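Bse634I restriction endonuclease (Geobacillus stearothermophilus, PDB 1KNV) probably cleaves double-stranded DNA as a metal-dependent type II restriction endonuclease of the PDDEXK nuclease clan. Local coordinates at residues Val81-Gln86 / Ile101-Asn106. Sequence-based numbering, arbitrary orientation.
Sequences VMIAIQ and IIKMPN
A84 and K103 meet carbon to carbon: the single methyl of the helix residue sits against the root of the lysine, its CB 3.6 Å from CB of K103 and 3.6 Å from CG of K103. Because alanine ends at CB, helix 68-93 can come near strand 99-103, and the CA atoms of A84 and K103 lie only 5.3 Å apart. A fringe contact is added by I83, whose CG2 branch stands 4.3 Å from CG of K103, while its CG1-CD1 branch turns away from K103. The lysine shows how a residue with a polar tip can serve in a buried interface by dividing its labour. Its CB already points at the helix; the bend at chi2 (-62°) then turns the nearly extended remainder, CD, CE and NZ, away from A84. There NZ donates to O of M104 over 3.1 Å, tilted 30° from the carbonyl plane. A leucine in place of K103 would probably keep much of the contact with A84 but leave O of M104 without this donor. Toward the I101 end of the strand, one water bridges the two backbones, donating to O of A84 at 2.9 Å and to O of I101 at 3.1 Å. The strand is outermost in the mixed sheet within this chain, near D146 and L197, which bind calcium in a structure of this enzyme, although this chain holds no ion. The carbons of K103 thus supply the apolar contact, while its nitrogen, buried with them, meets a backbone carbonyl close to E80 and D146.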
loop_
_atom_site.group_PDB
_atom_site.type_symbol
_atom_site.label_atom_id
_atom_site.label_comp_id
_atom_site.label_asym_id
_atom_site.label_seq_id
_atom_site.Cartn_x
_atom_site.Cartn_y
_atom_site.Cartn_z
ATOM N N VAL B 81 -2.139 -5.452 -40.931
ATOM C CA VAL B 81 -2.256 -6.799 -41.482
ATOM C C VAL B 81 -0.893 -7.487 -41.442
ATOM O O VAL B 81 -0.796 -8.667 -41.103
ATOM C CB VAL B 81 -2.776 -6.784 -42.939
ATOM C CG1 VAL B 81 -2.755 -8.193 -43.516
ATOM C CG2 VAL B 81 -4.188 -6.232 -42.975
ATOM N N MET B 82 0.159 -6.741 -41.772
ATOM C CA MET B 82 1.519 -7.287 -41.768
ATOM C C MET B 82 1.937 -7.775 -40.385
ATOM O O MET B 82 2.480 -8.876 -40.238
ATOM C CB MET B 82 2.503 -6.235 -42.276
ATOM C CG MET B 82 2.365 -5.991 -43.764
ATOM S SD MET B 82 3.404 -4.676 -44.385
ATOM C CE MET B 82 2.899 -4.688 -46.124
ATOM N N ILE B 83 1.690 -6.940 -39.381
ATOM C CA ILE B 83 1.998 -7.279 -38.001
ATOM C C ILE B 83 1.230 -8.554 -37.619
ATOM O O ILE B 83 1.815 -9.524 -37.137
ATOM C CB ILE B 83 1.591 -6.120 -37.057
ATOM C CG1 ILE B 83 2.583 -4.974 -37.205
ATOM C CG2 ILE B 83 1.569 -6.582 -35.611
ATOM C CD1 ILE B 83 4.009 -5.368 -36.874
ATOM N N ALA B 84 -0.082 -8.542 -37.851
ATOM C CA ALA B 84 -0.930 -9.678 -37.526
ATOM C C ALA B 84 -0.473 -10.979 -38.181
ATOM O O ALA B 84 -0.401 -12.012 -37.521
ATOM C CB ALA B 84 -2.371 -9.378 -37.919
ATOM N N ILE B 85 -0.172 -10.938 -39.476
ATOM C CA ILE B 85 0.262 -12.136 -40.199
ATOM C C ILE B 85 1.601 -12.654 -39.678
ATOM O O ILE B 85 1.772 -13.852 -39.442
ATOM C CB ILE B 85 0.397 -11.848 -41.721
ATOM C CG1 ILE B 85 -0.969 -11.495 -42.304
ATOM C CG2 ILE B 85 0.995 -13.058 -42.446
ATOM C CD1 ILE B 85 -1.992 -12.579 -42.143
ATOM N N GLN B 86 2.551 -11.745 -39.505
ATOM C CA GLN B 86 3.860 -12.136 -39.028
ATOM C C GLN B 86 3.700 -12.803 -37.670
ATOM O O GLN B 86 4.233 -13.886 -37.441
ATOM C CB GLN B 86 4.782 -10.913 -38.934
ATOM C CG GLN B 86 6.261 -11.251 -38.710
ATOM C CD GLN B 86 6.927 -11.967 -39.895
ATOM O OE1 GLN B 86 8.038 -12.476 -39.765
ATOM N NE2 GLN B 86 6.255 -12.002 -41.043
ATOM N N ILE B 101 -0.647 -14.395 -30.004
ATOM C CA ILE B 101 -0.164 -13.039 -30.230
ATOM C C ILE B 101 -1.256 -12.443 -31.120
ATOM O O ILE B 101 -1.301 -12.691 -32.320
ATOM C CB ILE B 101 1.198 -13.073 -30.932
ATOM C CG1 ILE B 101 2.164 -13.898 -30.085
ATOM C CG2 ILE B 101 1.723 -11.673 -31.126
ATOM C CD1 ILE B 101 3.398 -14.314 -30.795
ATOM N N ILE B 102 -2.144 -11.669 -30.506
ATOM C CA ILE B 102 -3.290 -11.092 -31.198
ATOM C C ILE B 102 -3.227 -9.626 -31.587
ATOM O O ILE B 102 -2.873 -8.766 -30.784
ATOM C CB ILE B 102 -4.552 -11.274 -30.350
ATOM C CG1 ILE B 102 -4.711 -12.749 -29.989
ATOM C CG2 ILE B 102 -5.759 -10.735 -31.092
ATOM C CD1 ILE B 102 -5.789 -12.999 -28.959
ATOM N N LYS B 103 -3.617 -9.345 -32.826
ATOM C CA LYS B 103 -3.634 -7.983 -33.330
ATOM C C LYS B 103 -4.953 -7.356 -32.891
ATOM O O LYS B 103 -6.016 -7.786 -33.315
ATOM C CB LYS B 103 -3.536 -7.987 -34.853
ATOM C CG LYS B 103 -2.756 -6.812 -35.399
ATOM C CD LYS B 103 -3.443 -5.536 -35.051
ATOM C CE LYS B 103 -2.520 -4.349 -35.137
ATOM N NZ LYS B 103 -3.281 -3.165 -34.666
ATOM N N MET B 104 -4.880 -6.335 -32.045
ATOM C CA MET B 104 -6.080 -5.688 -31.543
ATOM C C MET B 104 -6.483 -4.420 -32.277
ATOM O O MET B 104 -5.632 -3.634 -32.687
ATOM C CB MET B 104 -5.910 -5.357 -30.060
ATOM C CG MET B 104 -5.691 -6.554 -29.162
ATOM S SD MET B 104 -7.083 -7.681 -29.194
ATOM C CE MET B 104 -8.354 -6.644 -28.566
ATOM N N PRO B 105 -7.800 -4.205 -32.443
ATOM C CA PRO B 105 -8.362 -3.031 -33.115
ATOM C C PRO B 105 -8.384 -1.918 -32.067
ATOM O O PRO B 105 -7.834 -2.095 -30.978
ATOM C CB PRO B 105 -9.760 -3.492 -33.481
ATOM C CG PRO B 105 -10.128 -4.309 -32.286
ATOM C CD PRO B 105 -8.875 -5.127 -32.028
ATOM N N ASN B 106 -9.009 -0.785 -32.366
ATOM C CA ASN B 106 -9.052 0.290 -31.381
ATOM C C ASN B 106 -10.094 -0.040 -30.303
ATOM O O ASN B 106 -11.023 -0.806 -30.541
ATOM C CB ASN B 106 -9.388 1.621 -32.045
ATOM C CG ASN B 106 -10.864 1.901 -32.051
ATOM O OD1 ASN B 106 -11.642 1.159 -32.652
ATOM N ND2 ASN B 106 -11.271 2.972 -31.366
HETATM O O HOH W 1 -1.936 -13.087 -35.304
#